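PDB 3CUC: protein of unknown function with a Fic domain from Bacteroides thetaiotaomicron VPI-5482, which is of unknown function but belongs to the mostly helical Fic/DOC family and carries the Fic signature motif with a probably inhibitory segment packed against it. Local coordinates for residues 30-35 with 218-223; 39-44 with 199-204; 77-82 with 104-109. One frame throughout, in Å; residues are numbered along the deposited sequence.

How the contacts relate
Helix 22-42 links contacts 1 and 2, whose centres are about 11 Å apart. Asn39 ties them together: its OD1 lies 3.0 Å from Ser223 N, probably as a hydrogen bond. Contact 2 sets the probably inhibitory segment (39-44) against the last residues of the Fic signature motif (199-204), which belongs to the active-site region in this family. Contact 3 lies beside it, centres about 11 Å apart, with Arg201 CB 3.7 Å from Ile107 CD1. The centres of contacts 1 and 3 are about 15 Å apart, yet their edges touch: Met218 SE lies 4.0 Å from Leu81 CD1. Contact 3 is nested within contact 2 along the chain, and contact 2 within contact 1.

Contact 1: 30-35 with 218-223; sequences DKFKLE and MIVIHS
Phe32 and Glu35 of helix 22-42 pack against Met218, Val220 and His222 in a largely apolar helix-to-loop contact. The loop joins helix 199-213 to helix 226-240 in the helical Fic fold. A Met-aromatic pair marks one end. Phe32 CG is anti to its backbone N (chi1 171°), on the side of the loop. Met218 is selenomethionine, and its SE lies 4.8 Å from the Phe32 ring centre, 51° off the normal, an oblique approach. The two side chains cross at about a right angle. The bent Met218 chain brings CE to 3.6 Å from Phe32 CE2. Ile219 O lies near the ring plane, at the edge, 3.5 Å from Phe32 CE1. Leu81 of helix 68-89 touches both Phe32 and Met218.

Val220 is the middle of the contact. Its CG2 approaches Phe32 CE1 obliquely at 3.8 Å. Its CG1 sits 3.7 Å from Glu35 O and also covers one face of the His222 ring. Glu35 OE1 forms a salt bridge with Arg268 of helix 256-277. The Glu35 carboxylate plane is turned 81° from the His222 ring, and OE1 meets the ring edge 3.6 Å from His222 CE1.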
loop_
_atom_site.group_PDB
_atom_site.type_symbol
_atom_site.label_atom_id
_atom_site.label_comp_id
_atom_site.label_asym_id
_atom_site.label_seq_id
_atom_site.Cartn_x
_atom_site.Cartn_y
_atom_site.Cartn_z
ATOM N N ASP A 30 7.059 8.271 -13.501
ATOM C CA ASP A 30 5.878 9.053 -13.870
ATOM C C ASP A 30 4.650 8.152 -14.013
ATOM O O ASP A 30 3.613 8.418 -13.404
ATOM C CB ASP A 30 6.113 9.838 -15.165
ATOM C CG ASP A 30 6.999 11.071 -14.965
ATOM O OD1 ASP A 30 7.264 11.474 -13.812
ATOM O OD2 ASP A 30 7.433 11.653 -15.976
ATOM N N LYS A 31 4.777 7.072 -14.782
ATOM C CA LYS A 31 3.667 6.142 -14.967
ATOM C C LYS A 31 3.204 5.552 -13.639
ATOM O O LYS A 31 2.000 5.438 -13.395
ATOM C CB LYS A 31 4.022 5.001 -15.926
ATOM C CG LYS A 31 2.769 4.314 -16.495
ATOM C CD LYS A 31 3.022 2.882 -16.977
ATOM C CE LYS A 31 1.714 2.201 -17.436
ATOM N NZ LYS A 31 1.032 2.938 -18.546
ATOM N N PHE A 32 4.147 5.175 -12.779
ATOM C CA PHE A 32 3.776 4.568 -11.510
ATOM C C PHE A 32 3.019 5.549 -10.604
ATOM O O PHE A 32 1.970 5.206 -10.046
ATOM C CB PHE A 32 4.990 4.010 -10.769
ATOM C CG PHE A 32 4.666 3.583 -9.379
ATOM C CD1 PHE A 32 4.065 2.363 -9.144
ATOM C CD2 PHE A 32 4.890 4.434 -8.313
ATOM C CE1 PHE A 32 3.735 1.979 -7.866
ATOM C CE2 PHE A 32 4.556 4.064 -7.032
ATOM C CZ PHE A 32 3.975 2.835 -6.806
ATOM N N LYS A 33 3.555 6.758 -10.459
ATOM C CA LYS A 33 2.922 7.805 -9.646
ATOM C C LYS A 33 1.467 7.999 -10.057
ATOM O O LYS A 33 0.556 8.108 -9.228
ATOM C CB LYS A 33 3.664 9.135 -9.815
ATOM C CG LYS A 33 3.321 10.180 -8.760
ATOM C CD LYS A 33 4.210 11.424 -8.874
ATOM C CE LYS A 33 3.774 12.320 -10.036
ATOM N NZ LYS A 33 4.488 13.627 -10.043
ATOM N N LEU A 34 1.272 8.032 -11.363
ATOM C CA LEU A 34 -0.035 8.224 -11.937
ATOM C C LEU A 34 -0.957 7.062 -11.552
ATOM O O LEU A 34 -2.015 7.250 -10.940
ATOM C CB LEU A 34 0.106 8.293 -13.460
ATOM C CG LEU A 34 -0.830 9.222 -14.211
ATOM C CD1 LEU A 34 -2.283 9.015 -13.772
ATOM C CD2 LEU A 34 -0.351 10.664 -14.008
ATOM N N GLU A 35 -0.529 5.852 -11.892
ATOM C CA GLU A 35 -1.377 4.680 -11.748
ATOM C C GLU A 35 -1.626 4.292 -10.298
ATOM O O GLU A 35 -2.716 3.827 -9.958
ATOM C CB GLU A 35 -0.779 3.501 -12.513
ATOM C CG GLU A 35 -0.761 3.739 -14.022
ATOM C CD GLU A 35 -1.141 2.510 -14.825
ATOM O OE1 GLU A 35 -0.748 1.387 -14.431
ATOM O OE2 GLU A 35 -1.841 2.671 -15.851
HETATM N N MSE A 218 7.840 -0.598 -7.059
HETATM C CA MSE A 218 6.594 -0.561 -6.318
HETATM C C MSE A 218 5.439 -1.105 -7.167
HETATM O O MSE A 218 5.523 -1.142 -8.401
HETATM C CB MSE A 218 6.335 0.859 -5.825
HETATM C CG MSE A 218 7.280 1.250 -4.708
HETATM SE SE MSE A 218 7.085 3.070 -4.169
HETATM C CE MSE A 218 7.910 3.990 -5.716
ATOM N N ILE A 219 4.380 -1.556 -6.498
ATOM C CA ILE A 219 3.268 -2.209 -7.185
ATOM C C ILE A 219 1.981 -1.384 -7.140
ATOM O O ILE A 219 1.800 -0.519 -6.276
ATOM C CB ILE A 219 2.991 -3.638 -6.628
ATOM C CG1 ILE A 219 2.559 -3.598 -5.159
ATOM C CG2 ILE A 219 4.230 -4.518 -6.780
ATOM C CD1 ILE A 219 1.789 -4.807 -4.736
ATOM N N VAL A 220 1.099 -1.675 -8.095
ATOM C CA VAL A 220 -0.213 -1.049 -8.189
ATOM C C VAL A 220 -1.296 -2.122 -8.103
ATOM O O VAL A 220 -1.454 -2.923 -9.027
ATOM C CB VAL A 220 -0.389 -0.313 -9.539
ATOM C CG1 VAL A 220 -1.797 0.257 -9.650
ATOM C CG2 VAL A 220 0.638 0.781 -9.696
ATOM N N ILE A 221 -2.038 -2.156 -7.001
ATOM C CA ILE A 221 -3.241 -2.985 -6.956
ATOM C C ILE A 221 -4.303 -2.210 -7.730
ATOM O O ILE A 221 -4.680 -1.110 -7.325
ATOM C CB ILE A 221 -3.703 -3.281 -5.524
ATOM C CG1 ILE A 221 -2.607 -4.031 -4.761
ATOM C CG2 ILE A 221 -4.966 -4.124 -5.552
ATOM C CD1 ILE A 221 -2.888 -4.171 -3.287
ATOM N N HIS A 222 -4.738 -2.764 -8.863
ATOM C CA HIS A 222 -5.631 -2.051 -9.785
ATOM C C HIS A 222 -7.070 -2.122 -9.305
ATOM O O HIS A 222 -7.531 -3.193 -8.913
ATOM C CB HIS A 222 -5.526 -2.633 -11.195
ATOM C CG HIS A 222 -4.215 -2.355 -11.857
ATOM N ND1 HIS A 222 -4.023 -1.288 -12.708
ATOM C CD2 HIS A 222 -3.024 -2.991 -11.777
ATOM C CE1 HIS A 222 -2.770 -1.280 -13.128
ATOM N NE2 HIS A 222 -2.142 -2.304 -12.578
ATOM N N SER A 223 -7.782 -0.992 -9.344
ATOM C CA SER A 223 -9.160 -0.944 -8.822
ATOM C C SER A 223 -10.150 -1.759 -9.665
ATOM O O SER A 223 -11.200 -2.166 -9.168
ATOM C CB SER A 223 -9.659 0.499 -8.653
ATOM O OG SER A 223 -10.131 1.039 -9.874
#

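Contact 2: 39-44 with 199-204; sequences NSNHLE and NGRIAR
Ser40 OG stands anti to its backbone N (chi1 -173°), which turns the hydroxyl to Arg204. The Arg204 chain bends at chi3 (-69°), bringing NE round to meet it. Glu44 bends at chi2, and its carboxylate meets the same guanidinium tip to tip. The end of helix 22-42 and the residues just after it here face the start of helix 199-213. The sequence fits the inhibitory motif of Fic proteins, [S/T]xxxE[G/N], with Ser40 and Glu44 at its key places. Residues 199-204 form the end of the Fic signature, HPFxDGNGRxxR, and Arg204 is its second arginine. The pairing is consistent with a self-inhibited form, as in relatives with such a segment.

Arg204 is gripped along its edge. NE donates to Ser40 OG at 3.0 Å, nearly in the guanidinium plane. NH2 donates to Glu44 OE2 at 2.9 Å in a nearly straight salt-bridge bond (170°). OE2 uses its anti lone pair, and the two planar groups are almost coplanar. A weak bond also runs from NH2 to Ser40 O. NH1 turns to Tyr229 OH.

The faces of this guanidinium are covered as well. Gly200 O lies over one, and Leu43 CD1 over the other, 3.6 Å from Arg204 CZ. Arg201 NH1 forms a salt bridge with Glu73 of helix 68-89. Arg201 CG packs 3.7 Å from Ser40 OG. A CB on Gly200 would clash with Glu44 OE2, which lies 3.5 Å from Gly200 CA.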
loop_
_atom_site.group_PDB
_atom_site.type_symbol
_atom_site.label_atom_id
_atom_site.label_comp_id
_atom_site.label_asym_id
_atom_site.label_seq_id
_atom_site.Cartn_x
_atom_site.Cartn_y
_atom_site.Cartn_z
ATOM N N ASN A 39 -5.366 4.458 -8.805
ATOM C CA ASN A 39 -5.970 3.200 -8.391
ATOM C C ASN A 39 -6.183 3.078 -6.887
ATOM O O ASN A 39 -7.250 2.655 -6.446
ATOM C CB ASN A 39 -5.149 2.022 -8.907
ATOM C CG ASN A 39 -5.355 1.772 -10.394
ATOM O OD1 ASN A 39 -6.381 1.232 -10.800
ATOM N ND2 ASN A 39 -4.369 2.141 -11.207
ATOM N N SER A 40 -5.185 3.452 -6.096
ATOM C CA SER A 40 -5.280 3.274 -4.648
ATOM C C SER A 40 -6.435 4.106 -4.096
ATOM O O SER A 40 -7.140 3.665 -3.197
ATOM C CB SER A 40 -3.948 3.611 -3.958
ATOM O OG SER A 40 -3.961 3.303 -2.570
ATOM N N ASN A 41 -6.645 5.294 -4.657
ATOM C CA ASN A 41 -7.772 6.142 -4.259
ATOM C C ASN A 41 -9.100 5.700 -4.879
ATOM O O ASN A 41 -10.153 5.809 -4.253
ATOM C CB ASN A 41 -7.496 7.607 -4.607
ATOM C CG ASN A 41 -6.470 8.242 -3.692
ATOM O OD1 ASN A 41 -5.307 8.383 -4.060
ATOM N ND2 ASN A 41 -6.897 8.629 -2.491
ATOM N N HIS A 42 -9.053 5.196 -6.104
ATOM C CA HIS A 42 -10.267 4.723 -6.758
ATOM C C HIS A 42 -10.854 3.518 -6.025
ATOM O O HIS A 42 -12.069 3.390 -5.931
ATOM C CB HIS A 42 -10.012 4.376 -8.223
ATOM C CG HIS A 42 -11.135 4.761 -9.129
ATOM N ND1 HIS A 42 -11.250 6.025 -9.664
ATOM C CD2 HIS A 42 -12.198 4.060 -9.585
ATOM C CE1 HIS A 42 -12.332 6.085 -10.417
ATOM N NE2 HIS A 42 -12.924 4.905 -10.390
ATOM N N LEU A 43 -9.986 2.649 -5.507
ATOM C CA LEU A 43 -10.411 1.503 -4.689
ATOM C C LEU A 43 -11.305 1.919 -3.506
ATOM O O LEU A 43 -12.161 1.153 -3.073
ATOM C CB LEU A 43 -9.185 0.722 -4.167
ATOM C CG LEU A 43 -8.484 -0.269 -5.106
ATOM C CD1 LEU A 43 -7.062 -0.527 -4.639
ATOM C CD2 LEU A 43 -9.264 -1.578 -5.194
ATOM N N GLU A 44 -11.104 3.129 -2.989
ATOM C CA GLU A 44 -11.853 3.612 -1.831
ATOM C C GLU A 44 -12.963 4.592 -2.232
ATOM O O GLU A 44 -13.485 5.316 -1.386
ATOM C CB GLU A 44 -10.898 4.276 -0.825
ATOM C CG GLU A 44 -9.677 3.427 -0.430
ATOM C CD GLU A 44 -10.048 2.114 0.262
ATOM O OE1 GLU A 44 -11.132 2.046 0.874
ATOM O OE2 GLU A 44 -9.258 1.143 0.196
ATOM N N ASN A 199 -7.442 3.382 5.933
ATOM C CA ASN A 199 -6.675 2.177 6.243
ATOM C C ASN A 199 -6.324 1.358 5.001
ATOM O O ASN A 199 -5.271 0.715 4.953
ATOM C CB ASN A 199 -7.422 1.318 7.262
ATOM C CG ASN A 199 -7.489 1.972 8.633
ATOM O OD1 ASN A 199 -6.481 2.078 9.331
ATOM N ND2 ASN A 199 -8.684 2.414 9.023
ATOM N N GLY A 200 -7.189 1.392 3.994
ATOM C CA GLY A 200 -6.888 0.735 2.732
ATOM C C GLY A 200 -5.664 1.352 2.090
ATOM O O GLY A 200 -4.754 0.654 1.658
ATOM N N ARG A 201 -5.638 2.673 2.044
ATOM C CA ARG A 201 -4.541 3.398 1.413
ATOM C C ARG A 201 -3.241 3.302 2.189
ATOM O O ARG A 201 -2.172 3.289 1.586
ATOM C CB ARG A 201 -4.924 4.865 1.219
ATOM C CG ARG A 201 -5.858 5.081 0.048
ATOM C CD ARG A 201 -6.512 6.433 0.111
ATOM N NE ARG A 201 -7.681 6.424 0.978
ATOM C CZ ARG A 201 -8.354 7.509 1.334
ATOM N NH1 ARG A 201 -7.975 8.703 0.900
ATOM N NH2 ARG A 201 -9.411 7.396 2.136
ATOM N N ILE A 202 -3.336 3.244 3.517
ATOM C CA ILE A 202 -2.154 3.080 4.357
ATOM C C ILE A 202 -1.560 1.701 4.113
ATOM O O ILE A 202 -0.363 1.582 3.888
ATOM C CB ILE A 202 -2.456 3.250 5.862
ATOM C CG1 ILE A 202 -2.935 4.678 6.166
ATOM C CG2 ILE A 202 -1.213 2.934 6.692
ATOM C CD1 ILE A 202 -1.851 5.729 6.057
ATOM N N ALA A 203 -2.402 0.671 4.142
ATOM C CA ALA A 203 -1.952 -0.696 3.869
ATOM C C ALA A 203 -1.134 -0.744 2.581
ATOM O O ALA A 203 -0.004 -1.234 2.570
ATOM C CB ALA A 203 -3.131 -1.648 3.781
ATOM N N ARG A 204 -1.697 -0.201 1.507
ATOM C CA ARG A 204 -1.061 -0.278 0.201
ATOM C C ARG A 204 0.186 0.587 0.129
ATOM O O ARG A 204 1.146 0.244 -0.566
ATOM C CB ARG A 204 -2.053 0.093 -0.898
ATOM C CG ARG A 204 -3.096 -0.997 -1.131
ATOM C CD ARG A 204 -3.999 -0.682 -2.310
ATOM N NE ARG A 204 -4.874 0.455 -2.013
ATOM C CZ ARG A 204 -6.011 0.392 -1.315
ATOM N NH1 ARG A 204 -6.457 -0.757 -0.824
ATOM N NH2 ARG A 204 -6.707 1.493 -1.108
#

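Contact 3: 77-82 with 104-109; sequences HNVGLE and NRTILV
Ile107 and Thr106 press methyl groups onto one side of helix 68-89, at His77, Val79 and Gly80. The contact is apolar, and no polar bond joins the two segments. Methyl-to-backbone packing is its first element. Ile107 CG2 lies 3.8 Å from His77 CA and 4.2 Å from Gly80 CA, touching the helix at two points about one turn apart. The first torsion of Ile107 puts CG1 between the backbone N and the carbonyl carbon (chi1 69°). CG2 is then anti to the carbonyl carbon. The backbones come near at this point, with His77 CA 4.6 Å from Ile107 CA. A CB on Gly80 would point toward helix 97-107 and clash with Ile107 CG2.

Methyl-to-methyl packing is the second element. Thr106 CG2 is anti to its backbone N and meets Val79 CG1 at 3.7 Å. The two side chains cross at about a right angle. The same methyl reaches Gly80 N at 4.2 Å.

The contact joins two helices of the Fic fold that follow each other in the chain, 68-89 and 97-107, through a short connection. The second helix ends at Ile107; Leu108 is the first residue with non-helical backbone angles.

Polar groups turn to partners outside the pair of segments. His77 ND1 is hydrogen-bonded to Asn37 of helix 22-42, and its ring meets that of Phe36. The His77 side chain also touches Arg201 of helix 199-213, as does Ile107. Thr106 OG1 bonds back to Glu102 O in its own helix.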
loop_
_atom_site.group_PDB
_atom_site.type_symbol
_atom_site.label_atom_id
_atom_site.label_comp_id
_atom_site.label_asym_id
_atom_site.label_seq_id
_atom_site.Cartn_x
_atom_site.Cartn_y
_atom_site.Cartn_z
ATOM N N HIS A 77 -2.516 12.140 -1.053
ATOM C CA HIS A 77 -2.024 10.780 -1.228
ATOM C C HIS A 77 -0.689 10.758 -1.963
ATOM O O HIS A 77 0.176 9.938 -1.664
ATOM C CB HIS A 77 -3.043 9.932 -1.986
ATOM C CG HIS A 77 -2.659 8.494 -2.093
ATOM N ND1 HIS A 77 -1.869 8.015 -3.112
ATOM C CD2 HIS A 77 -2.948 7.433 -1.304
ATOM C CE1 HIS A 77 -1.692 6.716 -2.952
ATOM N NE2 HIS A 77 -2.337 6.336 -1.863
ATOM N N ASN A 78 -0.512 11.656 -2.924
ATOM C CA ASN A 78 0.766 11.725 -3.632
ATOM C C ASN A 78 1.879 12.254 -2.727
ATOM O O ASN A 78 3.031 11.868 -2.874
ATOM C CB ASN A 78 0.666 12.591 -4.880
ATOM C CG ASN A 78 1.932 12.571 -5.688
ATOM O OD1 ASN A 78 2.427 11.510 -6.038
ATOM N ND2 ASN A 78 2.473 13.745 -5.978
ATOM N N VAL A 79 1.529 13.150 -1.803
ATOM C CA VAL A 79 2.480 13.608 -0.789
ATOM C C VAL A 79 2.826 12.412 0.097
ATOM O O VAL A 79 3.979 12.225 0.476
ATOM C CB VAL A 79 1.918 14.792 0.060
ATOM C CG1 VAL A 79 2.838 15.108 1.229
ATOM C CG2 VAL A 79 1.712 16.030 -0.815
ATOM N N GLY A 80 1.820 11.594 0.398
ATOM C CA GLY A 80 2.032 10.348 1.122
ATOM C C GLY A 80 3.005 9.419 0.423
ATOM O O GLY A 80 3.873 8.843 1.067
ATOM N N LEU A 81 2.860 9.263 -0.891
ATOM C CA LEU A 81 3.784 8.417 -1.664
ATOM C C LEU A 81 5.213 8.942 -1.529
ATOM O O LEU A 81 6.128 8.190 -1.213
ATOM C CB LEU A 81 3.379 8.344 -3.146
ATOM C CG LEU A 81 4.363 7.669 -4.118
ATOM C CD1 LEU A 81 4.642 6.241 -3.682
ATOM C CD2 LEU A 81 3.852 7.708 -5.564
ATOM N N GLU A 82 5.392 10.241 -1.738
ATOM C CA GLU A 82 6.696 10.870 -1.537
ATOM C C GLU A 82 7.261 10.579 -0.145
ATOM O O GLU A 82 8.450 10.288 -0.006
ATOM C CB GLU A 82 6.623 12.386 -1.786
ATOM C CG GLU A 82 6.695 12.774 -3.260
ATOM C CD GLU A 82 7.870 12.124 -3.980
ATOM O OE1 GLU A 82 8.990 12.114 -3.415
ATOM O OE2 GLU A 82 7.672 11.614 -5.103
ATOM N N ASN A 104 -1.425 9.005 7.899
ATOM C CA ASN A 104 -2.873 9.158 7.954
ATOM C C ASN A 104 -3.281 10.632 7.942
ATOM O O ASN A 104 -4.135 11.052 7.154
ATOM C CB ASN A 104 -3.427 8.477 9.205
ATOM C CG ASN A 104 -4.941 8.416 9.209
ATOM O OD1 ASN A 104 -5.603 9.223 9.863
ATOM N ND2 ASN A 104 -5.498 7.466 8.462
ATOM N N ARG A 105 -2.651 11.411 8.816
ATOM C CA ARG A 105 -2.869 12.849 8.878
ATOM C C ARG A 105 -2.684 13.492 7.503
ATOM O O ARG A 105 -3.444 14.368 7.120
ATOM C CB ARG A 105 -1.897 13.471 9.890
ATOM C CG ARG A 105 -2.085 14.974 10.169
ATOM C CD ARG A 105 -1.170 15.472 11.317
ATOM N NE ARG A 105 -1.391 14.738 12.579
ATOM C CZ ARG A 105 -0.559 13.842 13.132
ATOM N NH1 ARG A 105 0.606 13.534 12.573
ATOM N NH2 ARG A 105 -0.898 13.246 14.276
ATOM N N THR A 106 -1.677 13.041 6.762
ATOM C CA THR A 106 -1.347 13.626 5.463
ATOM C C THR A 106 -2.393 13.315 4.398
ATOM O O THR A 106 -2.957 14.231 3.804
ATOM C CB THR A 106 0.019 13.124 4.959
ATOM O OG1 THR A 106 1.023 13.422 5.930
ATOM C CG2 THR A 106 0.386 13.779 3.639
ATOM N N ILE A 107 -2.655 12.030 4.164
ATOM C CA ILE A 107 -3.480 11.616 3.017
ATOM C C ILE A 107 -4.962 11.986 3.188
ATOM O O ILE A 107 -5.648 12.267 2.201
ATOM C CB ILE A 107 -3.329 10.103 2.674
ATOM C CG1 ILE A 107 -3.933 9.206 3.757
ATOM C CG2 ILE A 107 -1.871 9.751 2.449
ATOM C CD1 ILE A 107 -4.033 7.781 3.326
ATOM N N LEU A 108 -5.442 11.962 4.432
ATOM C CA LEU A 108 -6.743 12.534 4.776
ATOM C C LEU A 108 -6.438 13.954 5.222
ATOM O O LEU A 108 -5.879 14.153 6.298
ATOM C CB LEU A 108 -7.418 11.763 5.919
ATOM C CG LEU A 108 -7.457 10.243 5.820
ATOM C CD1 LEU A 108 -8.184 9.650 7.035
ATOM C CD2 LEU A 108 -8.103 9.811 4.506
ATOM N N VAL A 109 -6.792 14.945 4.415
ATOM C CA VAL A 109 -6.204 16.277 4.579
ATOM C C VAL A 109 -6.410 16.887 5.970
ATOM O O VAL A 109 -5.512 17.551 6.489
ATOM C CB VAL A 109 -6.726 17.247 3.509
ATOM C CG1 VAL A 109 -6.138 18.646 3.712
ATOM C CG2 VAL A 109 -6.395 16.707 2.111
#